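Local atomic coordinates of development-specific protein S (Myxococcus xanthus, PDB entry 1NPS), a protein that assembles on the surface of myxospores in the presence of calcium ions and is represented here by its N-terminal, calcium-binding domain. Residues A1-E9 with K14-N22; E34-K42 with A68-S79. All blocks are in the same frame, centred on the assembly; numbering follows the deposited sequence.

In the fold
The two contacts follow one another along the chain, with centres about 11 Å apart, and meet at the calcium-binding end of the domain. Contact 1 is the opening hairpin of the first Greek key motif; contact 2 brings the end of that motif against the loop before the last strand of the second. Strands 3-6 and 40-42 are neighbours in one sheet, where S39 and S40 both face F6 in a classic beta bulge. S40 OG lies 2.8 Å from N8 O. One calcium ion is shared: Y7 supplies its carbonyl from contact 1, and T37, S39 and N76 are its ligands from contact 2. The second is bound by N36 and S79 of contact 2 together with Q53.

Contact 1: residues A1-E9 with K14-N22; sequences ANITVFYNE and KQVDLPPGN. With CA (calcium ion), chain B.
Y7 and K14 meet at the loop end of the hairpin, the lysine's aliphatic chain running alongside the phenol ring. K14 CD sits over one ring face, 3.7 Å from the centroid of Y7, in a CH-pi contact. K14 CG lies anti to the backbone N (chi1 -178°) and carries CD over the ring; the bend at chi3 (-53°) then keeps NZ near CE2. The backbones join here too, Y7 N donating to K14 O at 2.9 Å.

From here strands 3-6 and 15-18 pair antiparallel. V5 and V16 exchange two backbone bonds, as do I3 and L18, and these four apolar side chains line one face; beta-branched valine and isoleucine suit extended chain. I3 and L18 cross there, I3 CG1 lying 3.8 Å from L18 CB, and both pack on V83 of the other sheet.

The other face is more polar. T4 OG1 gives its proton to D17 OD1 at 2.7 Å, meeting the carboxylate oxygen nearly head-on and tying a short side chain to the neighbouring strand. Next along, Q15 OE1 approaches the edge of the F6 ring 3.4 Å from CE2, the amide plane turned 65° from the ring.

Further out, Y7 OH is hydrogen-bonded to E34 N, and Y7 O binds a calcium ion. An alanine in place of Y7 would probably leave K14's methylenes without their ring face and E34 N without its hydroxyl partner. The Y7 backbone works in two directions, its N-H fastening the hairpin and its carbonyl oxygen the metal, so strand pairing and calcium binding are probably linked here.

Contact 2: residues E34-K42 with A68-S79; sequences ENNTISSVK and AEELGPLNNNVS. With CA (calcium ion), chain B; CA (calcium ion), chain C.
N36 and N76 meet where the two Greek key motifs of this beta/gamma-crystallin domain join, N36 CB against N76 O, and each carries an amide oxygen to a different calcium ion. They occupy equivalent places in the family's calcium signature, (N/D)(N/D)xx(S/T)S, whose copies begin at N35 and N75. Both have left-handed backbone angles, which asparagine tolerates better than most residues.

The arrangement is reciprocal. N36 N donates to V78 O at 3.1 Å, while N76 N donates to I38 O at 3.0 Å. The first motif's N36 OD1 binds one calcium at 2.2 Å, together with S79 OG of the second motif. Conversely, N76 OD1 reaches the other calcium at 2.1 Å, beside T37 O and S39 OG of the first motif. For N76, CG stands anti to the carbonyl carbon (chi1 -72°), bringing OD1 near T37 O, an approach the shared cation accounts for. Q53 O completes the protein ligands of N36's calcium and Y7 O those of the other. N77 acts indirectly on the former, its OD1 accepting from a water bound to that ion.

I38 brings an apolar side chain to the same junction. Its CG2 meets L71 CD1 at 3.8 Å, and the side chain also packs on V5, so a branched apolar residue joins the calcium loop to the interior between the sheets. Farther along, V41 and A68 form a single antiparallel bridge with two backbone bonds.

N35 probably helps to position a metal ligand: S79 OG donates to N35 OD1 at 2.7 Å, in the amide plane on a lone pair.

Contact 1: residues A1-E9 with K14-N22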
loop_
_atom_site.group_PDB
_atom_site.type_symbol
_atom_site.label_atom_id
_atom_site.label_comp_id
_atom_site.label_asym_id
_atom_site.label_seq_id
_atom_site.Cartn_x
_atom_site.Cartn_y
_atom_site.Cartn_z
ATOM N N ALA A 1 9.858 4.265 8.731
ATOM C CA ALA A 1 10.527 3.110 8.078
ATOM C C ALA A 1 9.609 2.424 7.073
ATOM O O ALA A 1 9.601 2.776 5.895
ATOM C CB ALA A 1 10.992 2.110 9.132
ATOM N N ASN A 2 8.795 1.481 7.538
ATOM C CA ASN A 2 7.917 0.758 6.620
ATOM C C ASN A 2 6.454 1.013 6.869
ATOM O O ASN A 2 6.068 1.477 7.937
ATOM C CB ASN A 2 8.115 -0.758 6.730
ATOM C CG ASN A 2 9.512 -1.140 7.129
ATOM O OD1 ASN A 2 10.486 -0.731 6.499
ATOM N ND2 ASN A 2 9.621 -1.917 8.202
ATOM N N ILE A 3 5.661 0.770 5.833
ATOM C CA ILE A 3 4.219 0.869 5.924
ATOM C C ILE A 3 3.797 -0.604 6.069
ATOM O O ILE A 3 4.543 -1.505 5.667
ATOM C CB ILE A 3 3.578 1.450 4.621
ATOM C CG1 ILE A 3 3.871 0.533 3.426
ATOM C CG2 ILE A 3 4.072 2.884 4.356
ATOM C CD1 ILE A 3 2.807 0.578 2.345
ATOM N N THR A 4 2.631 -0.860 6.649
ATOM C CA THR A 4 2.157 -2.233 6.776
ATOM C C THR A 4 0.784 -2.285 6.095
ATOM O O THR A 4 -0.080 -1.449 6.364
ATOM C CB THR A 4 2.064 -2.686 8.257
ATOM O OG1 THR A 4 3.261 -2.304 8.951
ATOM C CG2 THR A 4 1.942 -4.188 8.334
ATOM N N VAL A 5 0.652 -3.167 5.109
ATOM C CA VAL A 5 -0.594 -3.328 4.372
ATOM C C VAL A 5 -1.381 -4.526 4.884
ATOM O O VAL A 5 -0.810 -5.598 5.118
ATOM C CB VAL A 5 -0.326 -3.467 2.852
ATOM C CG1 VAL A 5 0.354 -2.197 2.325
ATOM C CG2 VAL A 5 0.536 -4.692 2.566
ATOM N N PHE A 6 -2.696 -4.362 4.996
ATOM C CA PHE A 6 -3.571 -5.415 5.516
ATOM C C PHE A 6 -4.593 -5.902 4.494
ATOM O O PHE A 6 -5.035 -5.134 3.625
ATOM C CB PHE A 6 -4.304 -4.920 6.772
ATOM C CG PHE A 6 -3.392 -4.620 7.926
ATOM C CD1 PHE A 6 -2.763 -3.381 8.030
ATOM C CD2 PHE A 6 -3.140 -5.588 8.900
ATOM C CE1 PHE A 6 -1.895 -3.107 9.083
ATOM C CE2 PHE A 6 -2.282 -5.325 9.948
ATOM C CZ PHE A 6 -1.652 -4.080 10.040
ATOM N N TYR A 7 -4.944 -7.186 4.570
ATOM C CA TYR A 7 -5.930 -7.748 3.643
ATOM C C TYR A 7 -7.361 -7.283 3.891
ATOM O O TYR A 7 -8.151 -7.184 2.943
ATOM C CB TYR A 7 -5.856 -9.274 3.624
ATOM C CG TYR A 7 -4.903 -9.808 2.571
ATOM C CD1 TYR A 7 -3.705 -9.138 2.275
ATOM C CD2 TYR A 7 -5.210 -10.965 1.854
ATOM C CE1 TYR A 7 -2.842 -9.607 1.288
ATOM C CE2 TYR A 7 -4.355 -11.444 0.864
ATOM C CZ TYR A 7 -3.173 -10.760 0.584
ATOM O OH TYR A 7 -2.334 -11.226 -0.408
ATOM N N ASN A 8 -7.680 -6.963 5.144
ATOM C CA ASN A 8 -9.010 -6.482 5.521
ATOM C C ASN A 8 -8.936 -5.098 6.162
ATOM O O ASN A 8 -7.858 -4.643 6.567
ATOM C CB ASN A 8 -9.700 -7.453 6.485
ATOM C CG ASN A 8 -9.918 -8.832 5.881
ATOM O OD1 ASN A 8 -9.624 -9.847 6.512
ATOM N ND2 ASN A 8 -10.419 -8.876 4.649
ATOM N N GLU A 9 -10.076 -4.414 6.202
ATOM C CA GLU A 9 -10.166 -3.079 6.794
ATOM C C GLU A 9 -9.891 -3.068 8.307
ATOM O O GLU A 9 -9.877 -4.109 8.956
ATOM C CB GLU A 9 -11.545 -2.460 6.497
ATOM C CG GLU A 9 -11.768 -2.151 5.013
ATOM C CD GLU A 9 -13.049 -1.383 4.718
ATOM O OE1 GLU A 9 -14.014 -1.458 5.505
ATOM O OE2 GLU A 9 -13.094 -0.698 3.677
ATOM N N LYS A 14 -4.320 -10.834 7.059
ATOM C CA LYS A 14 -2.953 -10.977 6.558
ATOM C C LYS A 14 -2.275 -9.618 6.421
ATOM O O LYS A 14 -2.853 -8.686 5.869
ATOM C CB LYS A 14 -2.993 -11.684 5.203
ATOM C CG LYS A 14 -1.651 -11.946 4.568
ATOM C CD LYS A 14 -1.833 -12.743 3.286
ATOM C CE LYS A 14 -2.655 -14.011 3.543
ATOM N NZ LYS A 14 -2.964 -14.809 2.310
ATOM N N GLN A 15 -1.038 -9.534 6.899
ATOM C CA GLN A 15 -0.278 -8.292 6.866
ATOM C C GLN A 15 1.160 -8.477 6.384
ATOM O O GLN A 15 1.749 -9.542 6.587
ATOM C CB GLN A 15 -0.295 -7.650 8.250
ATOM C CG GLN A 15 0.249 -8.512 9.362
ATOM C CD GLN A 15 0.116 -7.838 10.705
ATOM O OE1 GLN A 15 -0.843 -8.070 11.445
ATOM N NE2 GLN A 15 1.077 -6.988 11.031
ATOM N N VAL A 16 1.702 -7.448 5.727
ATOM C CA VAL A 16 3.065 -7.467 5.173
ATOM C C VAL A 16 3.686 -6.067 5.224
ATOM O O VAL A 16 3.051 -5.090 4.819
ATOM C CB VAL A 16 3.067 -7.918 3.657
ATOM C CG1 VAL A 16 4.443 -7.752 3.042
ATOM C CG2 VAL A 16 2.601 -9.364 3.499
ATOM N N ASP A 17 4.939 -5.978 5.659
ATOM C CA ASP A 17 5.650 -4.700 5.730
ATOM C C ASP A 17 6.339 -4.358 4.410
ATOM O O ASP A 17 6.847 -5.240 3.735
ATOM C CB ASP A 17 6.729 -4.733 6.819
ATOM C CG ASP A 17 6.158 -4.758 8.213
ATOM O OD1 ASP A 17 5.017 -4.298 8.398
ATOM O OD2 ASP A 17 6.864 -5.230 9.127
ATOM N N LEU A 18 6.328 -3.081 4.036
ATOM C CA LEU A 18 6.993 -2.639 2.809
ATOM C C LEU A 18 7.921 -1.465 3.075
ATOM O O LEU A 18 7.455 -0.376 3.419
ATOM C CB LEU A 18 5.978 -2.192 1.754
ATOM C CG LEU A 18 5.045 -3.249 1.178
ATOM C CD1 LEU A 18 4.066 -2.588 0.221
ATOM C CD2 LEU A 18 5.888 -4.318 0.482
ATOM N N PRO A 19 9.247 -1.671 2.965
ATOM C CA PRO A 19 10.138 -0.542 3.206
ATOM C C PRO A 19 10.060 0.370 1.970
ATOM O O PRO A 19 9.315 0.084 1.030
ATOM C CB PRO A 19 11.507 -1.217 3.357
ATOM C CG PRO A 19 11.399 -2.389 2.493
ATOM C CD PRO A 19 10.013 -2.912 2.762
ATOM N N PRO A 20 10.752 1.520 1.998
ATOM C CA PRO A 20 10.727 2.430 0.857
ATOM C C PRO A 20 11.195 1.734 -0.415
ATOM O O PRO A 20 12.130 0.928 -0.394
ATOM C CB PRO A 20 11.703 3.526 1.278
ATOM C CG PRO A 20 11.539 3.570 2.751
ATOM C CD PRO A 20 11.543 2.092 3.099
ATOM N N GLY A 21 10.537 2.058 -1.514
ATOM C CA GLY A 21 10.883 1.471 -2.790
ATOM C C GLY A 21 9.696 1.512 -3.719
ATOM O O GLY A 21 8.612 1.959 -3.345
ATOM N N ASN A 22 9.882 0.992 -4.919
ATOM C CA ASN A 22 8.815 0.956 -5.913
ATOM C C ASN A 22 8.421 -0.496 -6.104
ATOM O O ASN A 22 9.273 -1.358 -6.251
ATOM C CB ASN A 22 9.311 1.545 -7.226
ATOM C CG ASN A 22 9.991 2.863 -7.034
ATOM O OD1 ASN A 22 9.394 3.801 -6.522
ATOM N ND2 ASN A 22 11.256 2.947 -7.433
HETATM CA CA CA B . -8.910 -6.600 1.131
HETATM O O HOH W 1 -9.341 -8.105 0.895
#

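Contact 2: residues E34-K42 with A68-S79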
loop_
_atom_site.group_PDB
_atom_site.type_symbol
_atom_site.label_atom_id
_atom_site.label_comp_id
_atom_site.label_asym_id
_atom_site.label_seq_id
_atom_site.Cartn_x
_atom_site.Cartn_y
_atom_site.Cartn_z
ATOM N N GLU A 34 -1.079 -10.333 -2.749
ATOM C CA GLU A 34 -1.874 -10.603 -3.942
ATOM C C GLU A 34 -2.485 -9.337 -4.525
ATOM O O GLU A 34 -2.805 -8.390 -3.810
ATOM C CB GLU A 34 -2.983 -11.607 -3.631
ATOM C CG GLU A 34 -2.474 -12.951 -3.171
ATOM C CD GLU A 34 -3.508 -13.703 -2.367
ATOM O OE1 GLU A 34 -4.498 -14.171 -2.966
ATOM O OE2 GLU A 34 -3.332 -13.824 -1.133
ATOM N N ASN A 35 -2.682 -9.352 -5.835
ATOM C CA ASN A 35 -3.250 -8.207 -6.526
ATOM C C ASN A 35 -4.649 -7.855 -6.010
ATOM O O ASN A 35 -5.454 -8.749 -5.693
ATOM C CB ASN A 35 -3.312 -8.507 -8.014
ATOM C CG ASN A 35 -3.798 -7.339 -8.809
ATOM O OD1 ASN A 35 -3.198 -6.263 -8.779
ATOM N ND2 ASN A 35 -4.898 -7.535 -9.531
ATOM N N ASN A 36 -4.944 -6.558 -5.969
ATOM C CA ASN A 36 -6.238 -6.037 -5.514
ATOM C C ASN A 36 -6.737 -6.708 -4.226
ATOM O O ASN A 36 -7.842 -7.267 -4.211
ATOM C CB ASN A 36 -7.325 -6.208 -6.602
ATOM C CG ASN A 36 -6.976 -5.548 -7.941
ATOM O OD1 ASN A 36 -6.181 -4.614 -8.020
ATOM N ND2 ASN A 36 -7.617 -6.031 -9.005
ATOM N N THR A 37 -5.942 -6.692 -3.159
ATOM C CA THR A 37 -6.376 -7.310 -1.900
ATOM C C THR A 37 -6.259 -6.384 -0.696
ATOM O O THR A 37 -6.956 -6.568 0.315
ATOM C CB THR A 37 -5.617 -8.631 -1.579
ATOM O OG1 THR A 37 -4.203 -8.391 -1.535
ATOM C CG2 THR A 37 -5.942 -9.722 -2.603
ATOM N N ILE A 38 -5.415 -5.368 -0.810
ATOM C CA ILE A 38 -5.195 -4.418 0.272
ATOM C C ILE A 38 -6.465 -3.656 0.654
ATOM O O ILE A 38 -7.189 -3.156 -0.203
ATOM C CB ILE A 38 -4.067 -3.453 -0.097
ATOM C CG1 ILE A 38 -2.775 -4.249 -0.276
ATOM C CG2 ILE A 38 -3.924 -2.378 0.952
ATOM C CD1 ILE A 38 -1.606 -3.408 -0.683
ATOM N N SER A 39 -6.749 -3.603 1.953
ATOM C CA SER A 39 -7.952 -2.932 2.436
ATOM C C SER A 39 -7.678 -1.891 3.524
ATOM O O SER A 39 -8.532 -1.060 3.840
ATOM C CB SER A 39 -8.972 -3.977 2.899
ATOM O OG SER A 39 -9.162 -4.979 1.897
ATOM N N SER A 40 -6.483 -1.923 4.091
ATOM C CA SER A 40 -6.105 -0.936 5.107
ATOM C C SER A 40 -4.584 -0.858 5.205
ATOM O O SER A 40 -3.880 -1.801 4.821
ATOM C CB SER A 40 -6.784 -1.206 6.469
ATOM O OG SER A 40 -6.347 -2.390 7.107
ATOM N N VAL A 41 -4.076 0.304 5.609
ATOM C CA VAL A 41 -2.644 0.521 5.698
ATOM C C VAL A 41 -2.241 1.381 6.888
ATOM O O VAL A 41 -2.937 2.333 7.254
ATOM C CB VAL A 41 -2.123 1.246 4.431
ATOM C CG1 VAL A 41 -0.605 1.366 4.469
ATOM C CG2 VAL A 41 -2.570 0.520 3.169
ATOM N N LYS A 42 -1.111 1.031 7.492
ATOM C CA LYS A 42 -0.560 1.791 8.603
ATOM C C LYS A 42 0.634 2.552 8.038
ATOM O O LYS A 42 1.426 2.004 7.267
ATOM C CB LYS A 42 -0.106 0.870 9.744
ATOM C CG LYS A 42 -1.240 0.256 10.555
ATOM C CD LYS A 42 -0.711 -0.435 11.798
ATOM C CE LYS A 42 -1.847 -1.009 12.614
ATOM N NZ LYS A 42 -1.371 -1.713 13.832
ATOM N N ALA A 68 -4.685 4.408 7.727
ATOM C CA ALA A 68 -5.944 4.425 6.975
ATOM C C ALA A 68 -6.653 3.099 7.164
ATOM O O ALA A 68 -6.239 2.085 6.602
ATOM C CB ALA A 68 -5.669 4.669 5.497
ATOM N N GLU A 69 -7.694 3.105 7.986
ATOM C CA GLU A 69 -8.488 1.909 8.282
ATOM C C GLU A 69 -9.240 1.369 7.064
ATOM O O GLU A 69 -9.709 0.233 7.066
ATOM C CB GLU A 69 -9.517 2.211 9.380
ATOM C CG GLU A 69 -10.641 3.157 8.914
ATOM C CD GLU A 69 -11.808 3.232 9.890
ATOM O OE1 GLU A 69 -11.684 3.966 10.896
ATOM O OE2 GLU A 69 -12.846 2.569 9.638
ATOM N N GLU A 70 -9.453 2.230 6.080
ATOM C CA GLU A 70 -10.148 1.841 4.866
ATOM C C GLU A 70 -9.596 2.650 3.694
ATOM O O GLU A 70 -8.943 3.676 3.896
ATOM C CB GLU A 70 -11.658 2.025 5.034
ATOM C CG GLU A 70 -12.143 3.451 5.088
ATOM C CD GLU A 70 -13.402 3.651 4.251
ATOM O OE1 GLU A 70 -13.827 2.699 3.543
ATOM O OE2 GLU A 70 -13.962 4.768 4.286
ATOM N N LEU A 71 -9.878 2.212 2.473
ATOM C CA LEU A 71 -9.344 2.863 1.277
ATOM C C LEU A 71 -10.395 3.311 0.262
ATOM O O LEU A 71 -10.069 3.575 -0.900
ATOM C CB LEU A 71 -8.341 1.920 0.593
ATOM C CG LEU A 71 -7.087 1.550 1.391
ATOM C CD1 LEU A 71 -6.294 0.536 0.617
ATOM C CD2 LEU A 71 -6.242 2.786 1.688
ATOM N N GLY A 72 -11.653 3.352 0.697
ATOM C CA GLY A 72 -12.718 3.777 -0.182
ATOM C C GLY A 72 -12.715 3.066 -1.520
ATOM O O GLY A 72 -12.699 1.836 -1.559
ATOM N N PRO A 73 -12.647 3.815 -2.634
ATOM C CA PRO A 73 -12.646 3.258 -3.997
ATOM C C PRO A 73 -11.456 2.365 -4.385
ATOM O O PRO A 73 -11.567 1.553 -5.297
ATOM C CB PRO A 73 -12.772 4.507 -4.879
ATOM C CG PRO A 73 -12.063 5.564 -4.061
ATOM C CD PRO A 73 -12.566 5.288 -2.663
ATOM N N LEU A 74 -10.313 2.534 -3.725
ATOM C CA LEU A 74 -9.161 1.700 -4.034
ATOM C C LEU A 74 -9.117 0.407 -3.210
ATOM O O LEU A 74 -8.163 -0.367 -3.303
ATOM C CB LEU A 74 -7.851 2.489 -3.918
ATOM C CG LEU A 74 -7.403 3.139 -5.243
ATOM C CD1 LEU A 74 -8.122 4.468 -5.466
ATOM C CD2 LEU A 74 -5.897 3.348 -5.250
ATOM N N ASN A 75 -10.142 0.178 -2.394
ATOM C CA ASN A 75 -10.190 -1.031 -1.597
ATOM C C ASN A 75 -10.169 -2.220 -2.549
ATOM O O ASN A 75 -10.929 -2.244 -3.522
ATOM C CB ASN A 75 -11.467 -1.069 -0.754
ATOM C CG ASN A 75 -11.680 -2.414 -0.085
ATOM O OD1 ASN A 75 -10.881 -2.844 0.735
ATOM N ND2 ASN A 75 -12.740 -3.107 -0.475
ATOM N N ASN A 76 -9.310 -3.203 -2.271
ATOM C CA ASN A 76 -9.200 -4.395 -3.118
ATOM C C ASN A 76 -9.043 -3.997 -4.592
ATOM O O ASN A 76 -9.627 -4.613 -5.490
ATOM C CB ASN A 76 -10.424 -5.312 -2.939
ATOM C CG ASN A 76 -10.439 -6.046 -1.584
ATOM O OD1 ASN A 76 -9.442 -6.078 -0.844
ATOM N ND2 ASN A 76 -11.560 -6.680 -1.283
ATOM N N ASN A 77 -8.228 -2.979 -4.833
ATOM C CA ASN A 77 -7.998 -2.470 -6.176
ATOM C C ASN A 77 -6.611 -1.894 -6.351
ATOM O O ASN A 77 -6.427 -1.014 -7.182
ATOM C CB ASN A 77 -9.014 -1.371 -6.521
ATOM C CG ASN A 77 -10.236 -1.900 -7.254
ATOM O OD1 ASN A 77 -10.130 -2.753 -8.135
ATOM N ND2 ASN A 77 -11.409 -1.376 -6.903
ATOM N N VAL A 78 -5.652 -2.300 -5.531
ATOM C CA VAL A 78 -4.287 -1.780 -5.659
ATOM C C VAL A 78 -3.403 -2.780 -6.411
ATOM O O VAL A 78 -3.341 -3.956 -6.050
ATOM C CB VAL A 78 -3.675 -1.409 -4.275
ATOM C CG1 VAL A 78 -2.248 -0.918 -4.424
ATOM C CG2 VAL A 78 -4.513 -0.315 -3.602
ATOM N N SER A 79 -2.728 -2.310 -7.457
ATOM C CA SER A 79 -1.876 -3.178 -8.258
ATOM C C SER A 79 -0.395 -2.810 -8.249
ATOM O O SER A 79 0.443 -3.598 -8.672
ATOM C CB SER A 79 -2.399 -3.263 -9.690
ATOM O OG SER A 79 -3.728 -3.771 -9.715
HETATM CA CA CA B . -8.910 -6.600 1.131
HETATM CA CA CA C . -5.762 -3.185 -9.671
HETATM O O HOH W 2 -3.423 -5.007 -3.413
HETATM O O HOH W 3 -6.488 -2.682 -2.696
HETATM O O HOH W 4 -10.875 -0.130 2.274
HETATM O O HOH W 5 -7.692 -2.677 -10.060
HETATM O O HOH W 1 -9.341 -8.105 0.895
HETATM O O HOH W 6 -5.179 -2.393 -8.488
HETATM O O HOH W 7 -5.753 -3.890 -11.243
#